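Local atomic coordinates of putative type VI secretion protein (Escherichia coli, PDB entry 6SKI), a protein that probably hydrolyses membrane phospholipids as a toxic effector of the type VI secretion system, delivered by the VgrG spike to which it binds. Residues S173-F178 with P182-A187; F244-A249 with V267-R272; I452-K457 with L479-K484. All coordinates share one frame; numbering follows the deposited sequence.

Contact 1: S173-F178 with P182-A187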
loop_
_atom_site.group_PDB
_atom_site.type_symbol
_atom_site.label_atom_id
_atom_site.label_comp_id
_atom_site.label_asym_id
_atom_site.label_seq_id
_atom_site.Cartn_x
_atom_site.Cartn_y
_atom_site.Cartn_z
ATOM N N SER A 173 -13.067 -10.876 16.145
ATOM C CA SER A 173 -13.885 -12.072 16.298
ATOM C C SER A 173 -13.013 -13.311 16.416
ATOM O O SER A 173 -13.226 -14.152 17.294
ATOM C CB SER A 173 -14.849 -12.209 15.120
ATOM O OG SER A 173 -15.661 -11.060 14.984
ATOM N N GLU A 174 -12.016 -13.438 15.540
ATOM C CA GLU A 174 -11.137 -14.601 15.593
ATOM C C GLU A 174 -10.358 -14.648 16.903
ATOM O O GLU A 174 -10.236 -15.711 17.527
ATOM C CB GLU A 174 -10.181 -14.590 14.402
ATOM C CG GLU A 174 -10.865 -14.773 13.061
ATOM C CD GLU A 174 -9.923 -14.556 11.894
ATOM O OE1 GLU A 174 -8.731 -14.272 12.135
ATOM O OE2 GLU A 174 -10.374 -14.669 10.736
ATOM N N PHE A 175 -9.847 -13.499 17.352
ATOM C CA PHE A 175 -9.076 -13.468 18.590
ATOM C C PHE A 175 -9.922 -13.887 19.780
ATOM O O PHE A 175 -9.478 -14.685 20.612
ATOM C CB PHE A 175 -8.506 -12.076 18.834
ATOM C CG PHE A 175 -7.861 -11.923 20.180
ATOM C CD1 PHE A 175 -6.830 -12.758 20.567
ATOM C CD2 PHE A 175 -8.308 -10.968 21.070
ATOM C CE1 PHE A 175 -6.245 -12.624 21.804
ATOM C CE2 PHE A 175 -7.727 -10.836 22.311
ATOM C CZ PHE A 175 -6.698 -11.665 22.677
ATOM N N MET A 176 -11.142 -13.368 19.882
ATOM C CA MET A 176 -11.996 -13.720 21.003
ATOM C C MET A 176 -12.699 -15.052 20.802
ATOM O O MET A 176 -13.396 -15.514 21.710
ATOM C CB MET A 176 -13.015 -12.610 21.255
ATOM C CG MET A 176 -12.408 -11.406 21.944
ATOM S SD MET A 176 -11.746 -11.813 23.568
ATOM C CE MET A 176 -12.932 -10.993 24.625
ATOM N N GLY A 177 -12.529 -15.677 19.640
ATOM C CA GLY A 177 -12.968 -17.041 19.444
ATOM C C GLY A 177 -11.886 -18.017 19.843
ATOM O O GLY A 177 -12.172 -19.167 20.186
ATOM N N PHE A 178 -10.632 -17.572 19.809
ATOM C CA PHE A 178 -9.557 -18.349 20.410
ATOM C C PHE A 178 -9.520 -18.228 21.924
ATOM O O PHE A 178 -8.845 -19.028 22.578
ATOM C CB PHE A 178 -8.198 -17.924 19.847
ATOM C CG PHE A 178 -7.841 -18.579 18.552
ATOM C CD1 PHE A 178 -7.176 -19.789 18.541
ATOM C CD2 PHE A 178 -8.152 -17.979 17.347
ATOM C CE1 PHE A 178 -6.841 -20.395 17.353
ATOM C CE2 PHE A 178 -7.822 -18.582 16.156
ATOM C CZ PHE A 178 -7.165 -19.791 16.158
ATOM N N PRO A 182 -13.672 -15.474 28.531
ATOM C CA PRO A 182 -12.424 -14.781 28.868
ATOM C C PRO A 182 -12.263 -14.560 30.363
ATOM O O PRO A 182 -13.235 -14.372 31.096
ATOM C CB PRO A 182 -12.553 -13.452 28.118
ATOM C CG PRO A 182 -13.472 -13.764 26.994
ATOM C CD PRO A 182 -14.490 -14.668 27.610
ATOM N N ASP A 183 -11.008 -14.588 30.805
ATOM C CA ASP A 183 -10.631 -14.268 32.173
ATOM C C ASP A 183 -10.044 -12.866 32.260
ATOM O O ASP A 183 -9.461 -12.497 33.283
ATOM C CB ASP A 183 -9.632 -15.312 32.683
ATOM C CG ASP A 183 -9.444 -15.274 34.188
ATOM O OD1 ASP A 183 -10.118 -14.475 34.870
ATOM O OD2 ASP A 183 -8.611 -16.055 34.693
ATOM N N PHE A 184 -10.179 -12.078 31.198
ATOM C CA PHE A 184 -9.509 -10.796 31.090
ATOM C C PHE A 184 -10.449 -9.785 30.459
ATOM O O PHE A 184 -11.432 -10.139 29.804
ATOM C CB PHE A 184 -8.228 -10.909 30.258
ATOM C CG PHE A 184 -8.449 -11.488 28.889
ATOM C CD1 PHE A 184 -8.361 -12.848 28.680
ATOM C CD2 PHE A 184 -8.739 -10.669 27.812
ATOM C CE1 PHE A 184 -8.567 -13.380 27.429
ATOM C CE2 PHE A 184 -8.943 -11.198 26.560
ATOM C CZ PHE A 184 -8.857 -12.555 26.368
ATOM N N CYS A 185 -10.132 -8.515 30.668
ATOM C CA CYS A 185 -10.744 -7.408 29.960
ATOM C C CYS A 185 -9.686 -6.734 29.101
ATOM O O CYS A 185 -8.531 -6.591 29.521
ATOM C CB CYS A 185 -11.348 -6.401 30.938
ATOM S SG CYS A 185 -12.135 -4.994 30.150
ATOM N N ILE A 186 -10.073 -6.331 27.897
ATOM C CA ILE A 186 -9.172 -5.591 27.024
ATOM C C ILE A 186 -9.123 -4.157 27.531
ATOM O O ILE A 186 -10.077 -3.394 27.370
ATOM C CB ILE A 186 -9.618 -5.661 25.562
ATOM C CG1 ILE A 186 -9.610 -7.114 25.092
ATOM C CG2 ILE A 186 -8.708 -4.821 24.690
ATOM C CD1 ILE A 186 -10.218 -7.325 23.738
ATOM N N ALA A 187 -8.006 -3.788 28.147
ATOM C CA ALA A 187 -7.871 -2.491 28.785
ATOM C C ALA A 187 -7.476 -1.396 27.814
ATOM O O ALA A 187 -7.554 -0.215 28.166
ATOM C CB ALA A 187 -6.834 -2.563 29.908
#

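Contact 2: F244-A249 with V267-R272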
loop_
_atom_site.group_PDB
_atom_site.type_symbol
_atom_site.label_atom_id
_atom_site.label_comp_id
_atom_site.label_asym_id
_atom_site.label_seq_id
_atom_site.Cartn_x
_atom_site.Cartn_y
_atom_site.Cartn_z
ATOM N N PHE A 244 5.933 3.073 3.813
ATOM C CA PHE A 244 7.041 2.673 2.956
ATOM C C PHE A 244 7.303 3.622 1.794
ATOM O O PHE A 244 8.466 3.892 1.496
ATOM C CB PHE A 244 6.826 1.256 2.428
ATOM C CG PHE A 244 7.400 0.196 3.318
ATOM C CD1 PHE A 244 8.769 0.050 3.433
ATOM C CD2 PHE A 244 6.583 -0.648 4.038
ATOM C CE1 PHE A 244 9.309 -0.915 4.244
ATOM C CE2 PHE A 244 7.121 -1.616 4.852
ATOM C CZ PHE A 244 8.487 -1.749 4.954
ATOM N N ASP A 245 6.282 4.082 1.077
ATOM C CA ASP A 245 6.484 5.208 0.170
ATOM C C ASP A 245 5.151 5.852 -0.171
ATOM O O ASP A 245 4.522 5.450 -1.148
ATOM C CB ASP A 245 7.178 4.736 -1.111
ATOM C CG ASP A 245 7.996 5.822 -1.774
ATOM O OD1 ASP A 245 8.428 6.756 -1.077
ATOM O OD2 ASP A 245 8.205 5.739 -3.000
ATOM N N THR A 246 4.749 6.897 0.544
ATOM C CA THR A 246 3.374 7.377 0.424
ATOM C C THR A 246 3.157 8.016 -0.941
ATOM O O THR A 246 3.743 9.056 -1.254
ATOM C CB THR A 246 3.043 8.360 1.539
ATOM O OG1 THR A 246 3.449 7.805 2.795
ATOM C CG2 THR A 246 1.551 8.619 1.572
ATOM N N VAL A 247 2.320 7.385 -1.755
ATOM C CA VAL A 247 1.868 7.933 -3.024
ATOM C C VAL A 247 0.349 7.923 -2.953
ATOM O O VAL A 247 -0.280 6.870 -3.102
ATOM C CB VAL A 247 2.379 7.136 -4.227
ATOM C CG1 VAL A 247 1.788 7.678 -5.514
ATOM C CG2 VAL A 247 3.893 7.156 -4.276
ATOM N N ALA A 248 -0.246 9.091 -2.705
ATOM C CA ALA A 248 -1.684 9.158 -2.469
ATOM C C ALA A 248 -2.473 8.673 -3.676
ATOM O O ALA A 248 -3.442 7.920 -3.531
ATOM C CB ALA A 248 -2.085 10.585 -2.107
ATOM N N ALA A 249 -2.076 9.087 -4.873
ATOM C CA ALA A 249 -2.758 8.695 -6.094
ATOM C C ALA A 249 -1.737 8.333 -7.158
ATOM O O ALA A 249 -0.739 9.036 -7.336
ATOM C CB ALA A 249 -3.670 9.812 -6.606
ATOM N N VAL A 267 -9.269 12.198 1.663
ATOM C CA VAL A 267 -8.162 11.470 2.268
ATOM C C VAL A 267 -7.386 12.417 3.175
ATOM O O VAL A 267 -7.057 13.545 2.793
ATOM C CB VAL A 267 -7.260 10.820 1.204
ATOM C CG1 VAL A 267 -8.109 10.088 0.183
ATOM C CG2 VAL A 267 -6.375 11.836 0.506
ATOM N N LYS A 268 -7.160 11.984 4.405
ATOM C CA LYS A 268 -6.439 12.758 5.401
ATOM C C LYS A 268 -5.037 12.180 5.503
ATOM O O LYS A 268 -4.858 11.047 5.958
ATOM C CB LYS A 268 -7.176 12.718 6.736
ATOM C CG LYS A 268 -8.312 13.727 6.828
ATOM C CD LYS A 268 -9.599 13.118 7.375
ATOM C CE LYS A 268 -9.352 11.842 8.158
ATOM N NZ LYS A 268 -10.612 11.290 8.723
ATOM N N LEU A 269 -4.044 12.949 5.067
ATOM C CA LEU A 269 -2.674 12.463 4.990
ATOM C C LEU A 269 -1.728 13.243 5.886
ATOM O O LEU A 269 -0.528 12.955 5.898
ATOM C CB LEU A 269 -2.173 12.526 3.544
ATOM C CG LEU A 269 -2.759 11.504 2.576
ATOM C CD1 LEU A 269 -1.806 11.270 1.431
ATOM C CD2 LEU A 269 -3.082 10.216 3.291
ATOM N N GLU A 270 -2.231 14.211 6.642
ATOM C CA GLU A 270 -1.397 15.030 7.505
ATOM C C GLU A 270 -1.322 14.361 8.867
ATOM O O GLU A 270 -2.350 13.967 9.426
ATOM C CB GLU A 270 -1.956 16.449 7.627
ATOM C CG GLU A 270 -0.930 17.490 8.056
ATOM C CD GLU A 270 -1.205 18.065 9.430
ATOM O OE1 GLU A 270 -2.385 18.334 9.740
ATOM O OE2 GLU A 270 -0.238 18.258 10.195
ATOM N N LEU A 271 -0.111 14.229 9.392
ATOM C CA LEU A 271 0.137 13.466 10.610
ATOM C C LEU A 271 0.537 14.446 11.705
ATOM O O LEU A 271 1.691 14.877 11.775
ATOM C CB LEU A 271 1.214 12.414 10.379
ATOM C CG LEU A 271 0.953 11.447 9.224
ATOM C CD1 LEU A 271 2.139 10.529 9.019
ATOM C CD2 LEU A 271 -0.312 10.652 9.467
ATOM N N ARG A 272 -0.417 14.789 12.558
ATOM C CA ARG A 272 -0.179 15.730 13.637
ATOM C C ARG A 272 0.491 15.009 14.801
ATOM O O ARG A 272 0.437 13.783 14.898
ATOM C CB ARG A 272 -1.502 16.385 14.026
ATOM C CG ARG A 272 -2.050 17.282 12.926
ATOM C CD ARG A 272 -3.449 17.791 13.221
ATOM N NE ARG A 272 -4.412 16.713 13.412
ATOM C CZ ARG A 272 -5.375 16.731 14.327
ATOM N NH1 ARG A 272 -5.502 17.774 15.135
ATOM N NH2 ARG A 272 -6.213 15.708 14.433
#

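Contact 3: I452-K457 with L479-K484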
loop_
_atom_site.group_PDB
_atom_site.type_symbol
_atom_site.label_atom_id
_atom_site.label_comp_id
_atom_site.label_asym_id
_atom_site.label_seq_id
_atom_site.Cartn_x
_atom_site.Cartn_y
_atom_site.Cartn_z
ATOM N N ILE A 452 25.005 -7.325 3.220
ATOM C CA ILE A 452 24.843 -7.515 4.659
ATOM C C ILE A 452 25.290 -6.271 5.416
ATOM O O ILE A 452 24.491 -5.627 6.106
ATOM C CB ILE A 452 25.588 -8.775 5.135
ATOM C CG1 ILE A 452 24.714 -10.008 4.929
ATOM C CG2 ILE A 452 25.948 -8.667 6.602
ATOM C CD1 ILE A 452 25.471 -11.307 5.021
ATOM N N PHE A 453 26.556 -5.878 5.253
ATOM C CA PHE A 453 27.063 -4.732 5.998
ATOM C C PHE A 453 26.298 -3.470 5.634
ATOM O O PHE A 453 25.933 -2.683 6.517
ATOM C CB PHE A 453 28.562 -4.560 5.741
ATOM C CG PHE A 453 29.062 -3.153 5.932
ATOM C CD1 PHE A 453 29.437 -2.700 7.185
ATOM C CD2 PHE A 453 29.189 -2.293 4.850
ATOM C CE1 PHE A 453 29.903 -1.409 7.362
ATOM C CE2 PHE A 453 29.654 -1.002 5.024
ATOM C CZ PHE A 453 30.012 -0.561 6.281
ATOM N N LEU A 454 25.990 -3.293 4.348
ATOM C CA LEU A 454 25.205 -2.141 3.933
ATOM C C LEU A 454 23.870 -2.099 4.650
ATOM O O LEU A 454 23.444 -1.025 5.093
ATOM C CB LEU A 454 24.978 -2.169 2.425
ATOM C CG LEU A 454 26.220 -1.946 1.577
ATOM C CD1 LEU A 454 25.898 -2.100 0.107
ATOM C CD2 LEU A 454 26.764 -0.574 1.871
ATOM N N ALA A 455 23.233 -3.256 4.837
ATOM C CA ALA A 455 21.972 -3.265 5.561
ATOM C C ALA A 455 22.165 -2.721 6.962
ATOM O O ALA A 455 21.393 -1.867 7.414
ATOM C CB ALA A 455 21.399 -4.675 5.612
ATOM N N ASP A 456 23.230 -3.160 7.638
ATOM C CA ASP A 456 23.535 -2.613 8.949
ATOM C C ASP A 456 23.616 -1.099 8.882
ATOM O O ASP A 456 22.950 -0.399 9.655
ATOM C CB ASP A 456 24.846 -3.199 9.465
ATOM C CG ASP A 456 24.710 -4.641 9.887
ATOM O OD1 ASP A 456 23.597 -5.192 9.768
ATOM O OD2 ASP A 456 25.718 -5.229 10.331
ATOM N N LYS A 457 24.350 -0.577 7.896
ATOM C CA LYS A 457 24.456 0.868 7.761
ATOM C C LYS A 457 23.082 1.483 7.577
ATOM O O LYS A 457 22.727 2.444 8.270
ATOM C CB LYS A 457 25.374 1.226 6.596
ATOM C CG LYS A 457 25.571 2.718 6.417
ATOM C CD LYS A 457 26.874 3.020 5.709
ATOM C CE LYS A 457 26.976 4.494 5.369
ATOM N NZ LYS A 457 28.098 4.763 4.434
ATOM N N LEU A 479 26.935 3.220 -2.842
ATOM C CA LEU A 479 25.794 3.537 -3.685
ATOM C C LEU A 479 25.848 2.814 -5.020
ATOM O O LEU A 479 24.800 2.519 -5.590
ATOM C CB LEU A 479 25.720 5.045 -3.918
ATOM C CG LEU A 479 25.041 5.844 -2.811
ATOM C CD1 LEU A 479 24.866 7.287 -3.232
ATOM C CD2 LEU A 479 23.707 5.222 -2.454
ATOM N N TYR A 480 27.040 2.465 -5.496
ATOM C CA TYR A 480 27.191 1.633 -6.684
ATOM C C TYR A 480 26.747 0.202 -6.403
ATOM O O TYR A 480 25.942 -0.382 -7.149
ATOM C CB TYR A 480 28.654 1.679 -7.128
ATOM C CG TYR A 480 29.002 0.898 -8.368
ATOM C CD1 TYR A 480 28.774 1.422 -9.629
ATOM C CD2 TYR A 480 29.586 -0.356 -8.276
ATOM C CE1 TYR A 480 29.104 0.713 -10.761
ATOM C CE2 TYR A 480 29.917 -1.073 -9.405
ATOM C CZ TYR A 480 29.672 -0.532 -10.645
ATOM O OH TYR A 480 29.999 -1.240 -11.778
ATOM N N ILE A 481 27.247 -0.362 -5.302
ATOM C CA ILE A 481 26.832 -1.703 -4.901
ATOM C C ILE A 481 25.323 -1.757 -4.703
ATOM O O ILE A 481 24.675 -2.756 -5.038
ATOM C CB ILE A 481 27.588 -2.139 -3.634
ATOM C CG1 ILE A 481 29.094 -2.102 -3.880
ATOM C CG2 ILE A 481 27.150 -3.519 -3.205
ATOM C CD1 ILE A 481 29.913 -2.092 -2.615
ATOM N N ILE A 482 24.736 -0.684 -4.177
ATOM C CA ILE A 482 23.284 -0.635 -4.059
ATOM C C ILE A 482 22.647 -0.449 -5.428
ATOM O O ILE A 482 21.541 -0.941 -5.677
ATOM C CB ILE A 482 22.865 0.479 -3.084
ATOM C CG1 ILE A 482 23.367 0.172 -1.675
ATOM C CG2 ILE A 482 21.357 0.635 -3.054
ATOM C CD1 ILE A 482 23.377 1.374 -0.770
ATOM N N GLY A 483 23.338 0.229 -6.344
ATOM C CA GLY A 483 22.841 0.384 -7.693
ATOM C C GLY A 483 22.721 -0.917 -8.439
ATOM O O GLY A 483 21.974 -0.990 -9.419
ATOM N N LYS A 484 23.439 -1.952 -7.998
ATOM C CA LYS A 484 23.151 -3.281 -8.534
ATOM C C LYS A 484 21.718 -3.709 -8.243
ATOM O O LYS A 484 21.144 -4.496 -9.002
ATOM C CB LYS A 484 24.105 -4.330 -7.964
ATOM C CG LYS A 484 25.568 -3.976 -8.001
ATOM C CD LYS A 484 26.411 -5.115 -7.458
ATOM C CE LYS A 484 27.836 -5.049 -7.986
ATOM N NZ LYS A 484 28.350 -3.653 -8.044
#

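Contact 1: S173-F178 with P182-A187
The end of helix 156-178 packs on the start of strand 184-195 through M176, F175, P182 and F184, an alpha-to-beta connection of the mixed, largely parallel sheet expected of an alpha/beta-hydrolase-like fold. Only a few residues separate the two segments, so the chain turns tightly and lays the strand beside the helix it has just left. M176 does most of the reaching. Its side chain folds at both chi2 and chi3, -62° and -109°, which carries the sulfur to F184 and the methyl on to the proline. M176 SD lies 4.1 Å from F184 CZ and 5.1 Å from the ring centroid, 64° off the ring normal, an oblique Met-aromatic contact. The two side chains run past one another in opposite directions, whereas M176 meets P182 at roughly a right angle. F175 adds a looser approach, its CZ 4.4 Å from F184 CZ, the rings meeting obliquely. F184 also touches R33 and V35 of strand 22-43, while F175 and I186 both touch L37 of that strand. L225 of helix 215-225 closes on M176 and I186. D183 forms a salt bridge with K30, and the carbonyl of P182 accepts a hydrogen bond from a basic side chain of the second protein chain. P182 serves both aromatic and thioether: its CB sits 4.0 Å above the F184 plane near the rim, and its CG lies 3.7 Å from M176 CE.

Contact 2: F244-A249 with V267-R272
A248 and L269 make the close part of a contact between two irregular segments of the long connection from strand 237-243 to strand 278-284, within the Tle1-like catalytic region. A single branch of the leucine does the work: L269 CD1 lies 3.6 Å from A248 CB and, less closely, 4.3 Å from T246 CG2, bridging two alternate residues of the facing segment. Chi1 of -72° sets L269 CG beside its own backbone N, and from there CD1 extends to the alanine methyl. V247, between the two, points its CB the other way and packs on S197 and H310. Away from this point the segments part. V267 CG2 is still 5.2 Å from A248 CB, and E270 and R272 lie at the exposed side. The polar ties run through third parties instead. R204 of helix 198-211 donates to L269 O and, weakly, to T246 OG1, so one guanidinium group spans both segments; N295 donates to T246 O and is touched by A248 and L269. Next to T246, D245 accepts a hydrogen bond from H310 ND1 and pairs with R534; with S197 this fits a Ser-His-Asp triad, although the role is not established here. The direct contact is therefore purely apolar and fixes distance more than direction, while the orientation of segment 244-249, which carries D245, probably owes more to the hydrogen bonds with R204 and N295.

Contact 3: I452-K457 with L479-K484
L454 of helix 452-466 places one methyl against two successive isoleucines of helix 476-483, and this helix-to-helix contact is wholly aliphatic. L454 CD1 is 3.8 Å from I481 CG2 and equally 3.8 Å from I482 CG1, with I481 CB slightly farther from L454 CD1 at 4.1 Å. The leucine crosses each isoleucine obliquely, its tip resting where the two side chains diverge. I481 aims its CB at the opposing helix and offers the CG2 branch. I482 sets off past that helix, yet its end swings back: with chi1 at -64°, CG1 stands beside the backbone N and reaches the leucine. L454 itself is extended beyond its first bond, chi2 176°, which sends CD1 across a backbone separation of 8.4 Å between L454 CA and I482 CA. Both segments are helical, with i to i+4 backbone bonds such as K457 N to F453 O at 3.0 Å and G483 N to L479 O at 2.8 Å. In the next shell, helix 416-431 touches both helices, W416 on I482 and V419 on A455. E478, one residue before the second segment, is touched by F453 and L454 and forms a salt bridge with K457 NZ, which also donates to the carbonyl of A473. Beyond the far side of helix 476-483 the Y480 ring meets H374 with the planes inclined at about 40°. A buried methyl among methyl and methylene groups sets spacing without preferring one rotation, so the relative placement of the two helices is probably decided jointly with the K457-E478 ion pair and the contacts to helix 416-431.

The three contacts share no secondary-structure element and follow one another along the chain. Contact 2 is the most central, its centre about 11 Å from the centre of the chain, against about 23 Å for contact 3 and 33 Å for contact 1; yet contact 3 is the buried one, and contacts 1 and 2 are partly buried. Contact 1 buries the most surface between its segments and is the one within reach of the second protein chain; it alone uses sulfur and aromatic groups. Contacts 2 and 3 each turn on one leucine methyl, but the former joins irregular segments near the probable catalytic site and the latter two helices. The closest pair, contacts 2 and 3, stay about 13 Å apart at their nearest atoms, and no contact touches another.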